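Local coordinates for ABC transporter ATP-binding protein (Leptospira interrogans serovar Copenhageni, PDB 4HZI) that probably binds and hydrolyses ATP as the ATPase subunit of an orphan ABC transporter involved in manganese utilization and tolerance, at residues H62-G67 against Y229-P234; N32-L37 against I57-H62; A244-E249 against E268-I273. All coordinates share one frame; numbering follows the deposited sequence.

From the N terminus, interaction 2 comes first. It closes a short excursion of 19 residues, nearly half of it strand, by a bulged antiparallel pairing of 32-37 with 57-62 at the edge of the four-stranded antiparallel sheet. The chain turns at once into strand 62-67, so His62 belongs to interactions 1 and 2, and Cys63 packs on Ile57. Interaction 1 closes an excursion of 161 residues by pairing 62-67 with 229-234 inside the mixed sheet. Interaction 3 closes an 18-residue excursion between strand 243-248 and helix 264-271. The three lie in series, and none encloses another. Interactions 1 and 3 meet through strands 62-67 and 243-248, neighbours in the mixed sheet, and through Leu66 against Tyr271.

Interaction 1. Residues H62-G67 against Y229-P234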
# COMPACT_ATOMS: atom_id res chain seq x y z
N HIS A 62 -12.00 -14.01 -15.11
CA HIS A 62 -11.25 -13.02 -14.35
C HIS A 62 -10.99 -13.69 -12.98
O HIS A 62 -11.90 -13.94 -12.20
CB HIS A 62 -12.06 -11.72 -14.29
CG HIS A 62 -12.23 -11.11 -15.63
ND1 HIS A 62 -11.17 -10.56 -16.34
CD2 HIS A 62 -13.30 -11.08 -16.48
CE1 HIS A 62 -11.59 -10.16 -17.52
NE2 HIS A 62 -12.88 -10.46 -17.64
N CYS A 63 -9.70 -13.95 -12.72
CA CYS A 63 -9.27 -14.69 -11.55
C CYS A 63 -8.38 -13.80 -10.68
O CYS A 63 -7.51 -13.11 -11.19
CB CYS A 63 -8.48 -15.92 -11.99
SG CYS A 63 -8.01 -16.97 -10.58
N VAL A 64 -8.61 -13.77 -9.38
CA VAL A 64 -7.77 -13.03 -8.46
C VAL A 64 -6.81 -14.00 -7.76
O VAL A 64 -7.21 -15.09 -7.32
CB VAL A 64 -8.54 -12.38 -7.30
CG1 VAL A 64 -7.64 -11.43 -6.48
CG2 VAL A 64 -9.76 -11.69 -7.73
N LEU A 65 -5.56 -13.57 -7.59
CA LEU A 65 -4.60 -14.27 -6.71
C LEU A 65 -4.43 -13.41 -5.47
O LEU A 65 -3.88 -12.30 -5.53
CB LEU A 65 -3.28 -14.46 -7.43
CG LEU A 65 -2.09 -15.10 -6.73
CD1 LEU A 65 -2.35 -16.56 -6.52
CD2 LEU A 65 -0.80 -14.92 -7.56
N LEU A 66 -5.00 -13.86 -4.36
CA LEU A 66 -4.96 -13.13 -3.10
C LEU A 66 -3.96 -13.83 -2.18
O LEU A 66 -4.06 -15.04 -1.93
CB LEU A 66 -6.31 -13.09 -2.41
CG LEU A 66 -6.41 -12.36 -1.06
CD1 LEU A 66 -6.21 -10.85 -1.17
CD2 LEU A 66 -7.72 -12.61 -0.34
N GLY A 67 -2.94 -13.09 -1.75
CA GLY A 67 -1.94 -13.73 -0.91
C GLY A 67 -1.41 -12.79 0.13
O GLY A 67 -1.45 -11.62 -0.05
N TYR A 229 -5.51 -11.00 -11.55
CA TYR A 229 -5.35 -9.81 -10.72
C TYR A 229 -4.67 -10.24 -9.44
O TYR A 229 -5.18 -11.09 -8.68
CB TYR A 229 -6.72 -9.24 -10.42
CG TYR A 229 -6.79 -7.86 -9.79
CD1 TYR A 229 -6.64 -7.68 -8.41
CD2 TYR A 229 -7.04 -6.73 -10.57
CE1 TYR A 229 -6.74 -6.42 -7.84
CE2 TYR A 229 -7.14 -5.47 -10.00
CZ TYR A 229 -6.96 -5.31 -8.65
OH TYR A 229 -7.06 -4.07 -8.09
N ILE A 230 -3.53 -9.65 -9.16
CA ILE A 230 -2.73 -10.03 -7.99
C ILE A 230 -2.75 -8.94 -6.94
O ILE A 230 -2.41 -7.79 -7.20
CB ILE A 230 -1.29 -10.29 -8.44
CG1 ILE A 230 -1.30 -11.44 -9.49
CG2 ILE A 230 -0.39 -10.71 -7.26
CD1 ILE A 230 -0.62 -11.05 -10.71
N THR A 231 -3.11 -9.32 -5.71
CA THR A 231 -3.25 -8.38 -4.62
C THR A 231 -3.04 -9.05 -3.26
O THR A 231 -3.15 -10.28 -3.11
CB THR A 231 -4.63 -7.66 -4.65
OG1 THR A 231 -4.67 -6.65 -3.65
CG2 THR A 231 -5.74 -8.63 -4.42
N HIS A 232 -2.74 -8.20 -2.28
CA HIS A 232 -2.80 -8.58 -0.87
C HIS A 232 -3.91 -7.87 -0.14
O HIS A 232 -4.07 -8.05 1.06
CB HIS A 232 -1.47 -8.42 -0.15
CG HIS A 232 -1.04 -7.00 0.04
ND1 HIS A 232 -0.33 -6.33 -0.92
CD2 HIS A 232 -1.14 -6.15 1.09
CE1 HIS A 232 -0.04 -5.11 -0.50
NE2 HIS A 232 -0.54 -4.97 0.71
N ARG A 233 -4.75 -7.12 -0.85
CA ARG A 233 -5.81 -6.34 -0.21
C ARG A 233 -7.17 -6.62 -0.81
O ARG A 233 -7.46 -6.12 -1.90
CB ARG A 233 -5.54 -4.85 -0.36
CG ARG A 233 -4.36 -4.35 0.46
CD ARG A 233 -4.37 -2.82 0.43
NE ARG A 233 -3.06 -2.35 0.83
CZ ARG A 233 -2.72 -1.94 2.05
NH1 ARG A 233 -3.62 -1.86 3.05
NH2 ARG A 233 -1.46 -1.58 2.26
N PRO A 234 -8.04 -7.34 -0.08
CA PRO A 234 -9.34 -7.71 -0.64
C PRO A 234 -10.16 -6.54 -1.13
O PRO A 234 -10.88 -6.69 -2.14
CB PRO A 234 -10.01 -8.41 0.54
CG PRO A 234 -8.90 -9.07 1.21
CD PRO A 234 -7.80 -8.06 1.18
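From strand 62-67, Leu66 reaches the chain that follows strand 227-231, touching Pro234 there. Beyond CB, its CG stands anti to the backbone N (chi1 179°), which sends the branch toward that chain. Leu66 CD1 then lies 3.7 Å from Thr231 O and also touches Thr231 CG2 and the backbone of His232. CD1 and CD2 both rest on the Pro234 ring, Leu66 CD2 4.0 Å from Pro234 CG; the two side chains cross at about a right angle. Val64 is on the same sheet face, its CG1 4.0 Å from Thr231 CG2. On the other face Leu65 and Ile230 run side by side.

The strands are parallel and tied by four backbone bonds. Tyr229 N donates to Cys63 O, and Leu65 N to Tyr229 O at 2.7 Å. Thr231 N then donates to Leu65 O, and Gly67 N to Thr231 O. Thr231 OG1 accepts from Arg233 N at 2.8 Å, an ST turn that shapes the chain as it leaves the strand. His232 ND1 is hydrogen-bonded to Glu199 OE2. Helix 264-271 covers Leu66. The pair lies in the parallel part of the mixed central sheet of an ABC ATPase, with strand 62-67 leading into a probable P-loop (Walker A) that begins at Gly67.

Interaction 2. Residues N32-L37 against I57-H62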
# COMPACT_ATOMS: atom_id res chain seq x y z
N ASN A 32 -11.22 -24.71 -24.09
CA ASN A 32 -11.05 -23.27 -23.66
C ASN A 32 -10.34 -23.06 -22.30
O ASN A 32 -10.52 -22.01 -21.64
CB ASN A 32 -12.41 -22.54 -23.67
CG ASN A 32 -13.31 -22.96 -22.52
OD1 ASN A 32 -13.05 -23.94 -21.82
ND2 ASN A 32 -14.40 -22.22 -22.34
N SER A 33 -9.51 -24.01 -21.89
CA SER A 33 -8.56 -23.76 -20.79
C SER A 33 -7.47 -22.84 -21.35
O SER A 33 -6.78 -23.22 -22.29
CB SER A 33 -7.94 -25.05 -20.31
OG SER A 33 -6.92 -24.76 -19.35
N LEU A 34 -7.32 -21.64 -20.81
CA LEU A 34 -6.38 -20.66 -21.40
C LEU A 34 -5.02 -20.72 -20.65
O LEU A 34 -4.00 -20.80 -21.25
CB LEU A 34 -6.98 -19.24 -21.35
CG LEU A 34 -6.21 -18.16 -22.11
CD1 LEU A 34 -7.15 -17.07 -22.65
CD2 LEU A 34 -5.17 -17.57 -21.19
N LEU A 35 -5.05 -20.66 -19.34
CA LEU A 35 -3.85 -20.83 -18.50
C LEU A 35 -4.07 -22.00 -17.54
O LEU A 35 -5.11 -22.09 -16.85
CB LEU A 35 -3.56 -19.59 -17.70
CG LEU A 35 -2.32 -19.67 -16.80
CD1 LEU A 35 -1.07 -19.77 -17.66
CD2 LEU A 35 -2.20 -18.53 -15.83
N SER A 36 -3.11 -22.91 -17.47
CA SER A 36 -3.22 -23.98 -16.51
C SER A 36 -1.86 -24.27 -15.88
O SER A 36 -0.86 -24.32 -16.58
CB SER A 36 -3.78 -25.25 -17.08
OG SER A 36 -3.00 -25.77 -18.09
N LEU A 37 -1.89 -24.40 -14.56
CA LEU A 37 -0.73 -24.82 -13.77
C LEU A 37 -1.12 -26.10 -13.06
O LEU A 37 -2.17 -26.17 -12.40
CB LEU A 37 -0.38 -23.78 -12.75
CG LEU A 37 0.36 -22.54 -13.27
CD1 LEU A 37 -0.52 -21.64 -14.13
CD2 LEU A 37 0.94 -21.76 -12.13
N ILE A 57 -7.30 -20.91 -15.53
CA ILE A 57 -8.14 -19.76 -15.90
C ILE A 57 -8.62 -20.08 -17.31
O ILE A 57 -7.83 -20.39 -18.21
CB ILE A 57 -7.35 -18.41 -15.90
CG1 ILE A 57 -6.66 -18.15 -14.56
CG2 ILE A 57 -8.27 -17.26 -16.32
CD1 ILE A 57 -5.75 -16.94 -14.53
N LYS A 58 -9.94 -20.03 -17.51
CA LYS A 58 -10.50 -20.27 -18.84
C LYS A 58 -10.65 -18.95 -19.57
O LYS A 58 -10.63 -17.87 -18.96
CB LYS A 58 -11.86 -20.93 -18.69
CG LYS A 58 -11.81 -22.20 -17.85
CD LYS A 58 -12.83 -23.20 -18.34
CE LYS A 58 -12.78 -24.49 -17.55
NZ LYS A 58 -13.08 -24.23 -16.12
N THR A 59 -10.74 -19.04 -20.90
CA THR A 59 -11.02 -17.90 -21.74
C THR A 59 -12.16 -17.06 -21.15
O THR A 59 -13.19 -17.58 -20.75
CB THR A 59 -11.33 -18.36 -23.18
OG1 THR A 59 -10.16 -18.99 -23.69
CG2 THR A 59 -11.62 -17.17 -24.07
N ASN A 60 -11.92 -15.76 -21.06
CA ASN A 60 -12.88 -14.78 -20.54
C ASN A 60 -13.23 -14.89 -19.05
O ASN A 60 -14.18 -14.26 -18.56
CB ASN A 60 -14.14 -14.74 -21.45
CG ASN A 60 -13.80 -14.33 -22.88
OD1 ASN A 60 -12.87 -13.56 -23.11
ND2 ASN A 60 -14.58 -14.82 -23.83
N GLU A 61 -12.43 -15.65 -18.29
CA GLU A 61 -12.51 -15.58 -16.85
C GLU A 61 -11.58 -14.50 -16.26
O GLU A 61 -10.51 -14.11 -16.83
CB GLU A 61 -12.17 -16.93 -16.19
CG GLU A 61 -13.16 -18.02 -16.52
CD GLU A 61 -12.93 -19.26 -15.68
OE1 GLU A 61 -11.74 -19.55 -15.35
OE2 GLU A 61 -13.95 -19.94 -15.38
N HIS A 62 -12.00 -14.01 -15.11
CA HIS A 62 -11.25 -13.02 -14.35
C HIS A 62 -10.99 -13.69 -12.98
O HIS A 62 -11.90 -13.94 -12.20
CB HIS A 62 -12.06 -11.72 -14.29
CG HIS A 62 -12.23 -11.11 -15.63
ND1 HIS A 62 -11.17 -10.56 -16.34
CD2 HIS A 62 -13.30 -11.08 -16.48
CE1 HIS A 62 -11.59 -10.16 -17.52
NE2 HIS A 62 -12.88 -10.46 -17.64
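Leu35 and Ile57 lie side by side and point the same way, with Leu35 CD2 4.1 Å from Ile57 CD1. Leu34 meets its partner differently. Its side chain crosses Thr59 at about a right angle, and Leu34 CD1 comes 3.7 Å from Thr59 OG1. A chi1 of -171° turns the Leu34 branch away from its own backbone N and carries it to Thr59. Asn32 crosses Lys58 obliquely, with Asn32 OD1 3.6 Å from the aliphatic Lys58 CD. Asn32 is poorly ordered, so this touch is loosely defined. The Lys58 chain bends both before and after CD, and NZ forms a salt bridge with Glu56.

A classic beta bulge accounts for the different settings of Leu34 and Leu35, which both face Ile57. Ile57 O is gripped by two donors in its carbonyl plane: Leu34 N at 2.9 Å and the straighter Leu35 N at 3.0 Å. Ile57 N returns a bond to Leu35 O, and Thr59 N donates to Asn32 O at 3.1 Å. A type II turn from Lys58 to Glu61 follows. Glu61 OE1 braces it by accepting from Lys58 N at 2.9 Å, with the donor above the carboxylate plane.

Strand 53-58 is outermost in its antiparallel sheet and pairs with strand 36-42. Leu34 also packs on Leu93 of strand 90-93. Both Leu34 and Leu35 touch Phe194 of strand 194-198, which belongs to the mixed sheet.

Interaction 3. Residues A244-E249 against E268-I273; sequences AVLLKE and EDLYDI
Lys248 lies along the C-terminal end of helix 264-271 and carries most of this contact from the strand side. Its chain leaves CB opposite the backbone N (chi1 -174°) and stays extended to the tip. Lys248 CB packs 3.9 Å from Leu270 CD1, while CD passes the carbonyl oxygens of Asp269 and Leu270. NZ then meets two oxygens at close range. Asp269 O accepts from Lys248 NZ at 2.8 Å, nearly in line with its C=O bond. Asp272 OD1 lies 2.9 Å from Lys248 NZ and is approached on its syn side, 25° out of the carboxylate plane. The ammonium group thus sits at the helix end, where the carbonyl would probably favour its positive charge.

This packing joins strand 243-248 of the mixed sheet of the ABC ATPase fold to helix 264-271. Asp272 is the first residue to leave helical geometry, and its phi is positive. Its OD2 makes a second salt bridge, to Arg68, which also bonds Leu270 O. Tyr271, itself buried, hydrogen-bonds through O to Thr207 OG1 of the second subunit.

The buried side is apolar and centres on Leu270. Leu270 CD1 sits 3.5 Å from Leu247 O, and Leu270 CD2 meets Leu246 CD2 at 4.2 Å as the two side chains cross. Leu66 of strand 62-67 packs on Leu270 as well.

The outer side is looser. Asp272 is exposed, and Asp269 is partly so. The salt bridge from Asp269 OD1 to Lys248 NZ is long, at 3.9 Å.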
# COMPACT_ATOMS: atom_id res chain seq x y z
N ALA A 244 -10.95 -17.26 -7.62
CA ALA A 244 -9.78 -16.81 -6.85
C ALA A 244 -8.89 -18.00 -6.54
O ALA A 244 -9.30 -19.18 -6.53
CB ALA A 244 -10.19 -16.13 -5.60
N VAL A 245 -7.65 -17.65 -6.29
CA VAL A 245 -6.65 -18.56 -5.77
C VAL A 245 -6.11 -17.87 -4.51
O VAL A 245 -5.68 -16.70 -4.58
CB VAL A 245 -5.49 -18.70 -6.78
CG1 VAL A 245 -4.35 -19.56 -6.23
CG2 VAL A 245 -5.95 -19.27 -8.10
N LEU A 246 -6.08 -18.58 -3.38
CA LEU A 246 -5.59 -18.03 -2.12
C LEU A 246 -4.20 -18.68 -1.91
O LEU A 246 -4.07 -19.90 -2.03
CB LEU A 246 -6.49 -18.42 -0.95
CG LEU A 246 -7.96 -18.04 -1.02
CD1 LEU A 246 -8.65 -18.47 0.26
CD2 LEU A 246 -8.21 -16.55 -1.26
N LEU A 247 -3.19 -17.83 -1.74
CA LEU A 247 -1.80 -18.25 -1.69
C LEU A 247 -1.18 -17.86 -0.36
O LEU A 247 -1.28 -16.72 0.07
CB LEU A 247 -0.99 -17.58 -2.81
CG LEU A 247 0.31 -18.28 -3.19
CD1 LEU A 247 0.20 -19.57 -3.99
CD2 LEU A 247 1.26 -17.31 -3.90
N LYS A 248 -0.50 -18.82 0.27
CA LYS A 248 0.09 -18.65 1.58
C LYS A 248 1.35 -19.52 1.65
O LYS A 248 1.29 -20.73 1.45
CB LYS A 248 -0.90 -19.11 2.63
CG LYS A 248 -0.48 -18.87 4.06
CD LYS A 248 -1.44 -19.69 4.95
CE LYS A 248 -1.30 -19.33 6.40
NZ LYS A 248 -2.23 -20.18 7.20
N GLU A 249 2.48 -18.86 1.82
CA GLU A 249 3.80 -19.59 1.92
C GLU A 249 4.04 -20.52 0.74
O GLU A 249 4.44 -21.66 0.87
CB GLU A 249 3.84 -20.31 3.26
CG GLU A 249 3.93 -19.37 4.45
CD GLU A 249 5.37 -19.11 4.89
OE1 GLU A 249 6.13 -18.40 4.18
OE2 GLU A 249 5.75 -19.62 5.97
N GLU A 268 -9.96 -16.89 7.13
CA GLU A 268 -9.29 -17.07 8.44
C GLU A 268 -8.14 -18.06 8.32
O GLU A 268 -7.13 -17.94 8.97
CB GLU A 268 -10.30 -17.48 9.54
CG GLU A 268 -11.33 -16.38 9.86
CD GLU A 268 -12.38 -16.75 10.89
OE1 GLU A 268 -12.57 -17.96 11.18
OE2 GLU A 268 -13.07 -15.82 11.39
N ASP A 269 -8.26 -19.04 7.42
CA ASP A 269 -7.18 -19.96 7.18
C ASP A 269 -6.04 -19.23 6.48
O ASP A 269 -4.88 -19.42 6.81
CB ASP A 269 -7.65 -21.15 6.34
CG ASP A 269 -6.59 -22.22 6.18
OD1 ASP A 269 -5.58 -22.17 6.91
OD2 ASP A 269 -6.74 -23.11 5.32
N LEU A 270 -6.37 -18.31 5.57
CA LEU A 270 -5.33 -17.56 4.89
C LEU A 270 -4.59 -16.57 5.86
O LEU A 270 -3.40 -16.42 5.78
CB LEU A 270 -5.97 -16.77 3.74
CG LEU A 270 -5.05 -15.92 2.90
CD1 LEU A 270 -4.00 -16.74 2.21
CD2 LEU A 270 -5.87 -15.12 1.90
N TYR A 271 -5.36 -15.87 6.65
CA TYR A 271 -4.88 -14.73 7.41
C TYR A 271 -4.55 -15.11 8.86
O TYR A 271 -3.91 -14.32 9.57
CB TYR A 271 -5.90 -13.62 7.36
CG TYR A 271 -5.88 -12.91 6.04
CD1 TYR A 271 -4.79 -12.16 5.66
CD2 TYR A 271 -6.92 -13.04 5.13
CE1 TYR A 271 -4.71 -11.53 4.44
CE2 TYR A 271 -6.87 -12.38 3.92
CZ TYR A 271 -5.78 -11.61 3.57
OH TYR A 271 -5.75 -10.98 2.31
N ASP A 272 -4.97 -16.30 9.29
CA ASP A 272 -4.66 -16.80 10.66
C ASP A 272 -5.28 -16.01 11.82
O ASP A 272 -4.79 -16.07 12.95
CB ASP A 272 -3.13 -16.86 10.84
CG ASP A 272 -2.47 -17.88 9.93
OD1 ASP A 272 -3.01 -18.99 9.72
OD2 ASP A 272 -1.37 -17.57 9.44
N ILE A 273 -6.35 -15.28 11.56
CA ILE A 273 -7.05 -14.55 12.59
C ILE A 273 -8.52 -14.53 12.32
O ILE A 273 -8.94 -14.66 11.17
CB ILE A 273 -6.59 -13.06 12.69
CG1 ILE A 273 -6.60 -12.38 11.32
CG2 ILE A 273 -5.19 -12.99 13.24
CD1 ILE A 273 -6.46 -10.88 11.41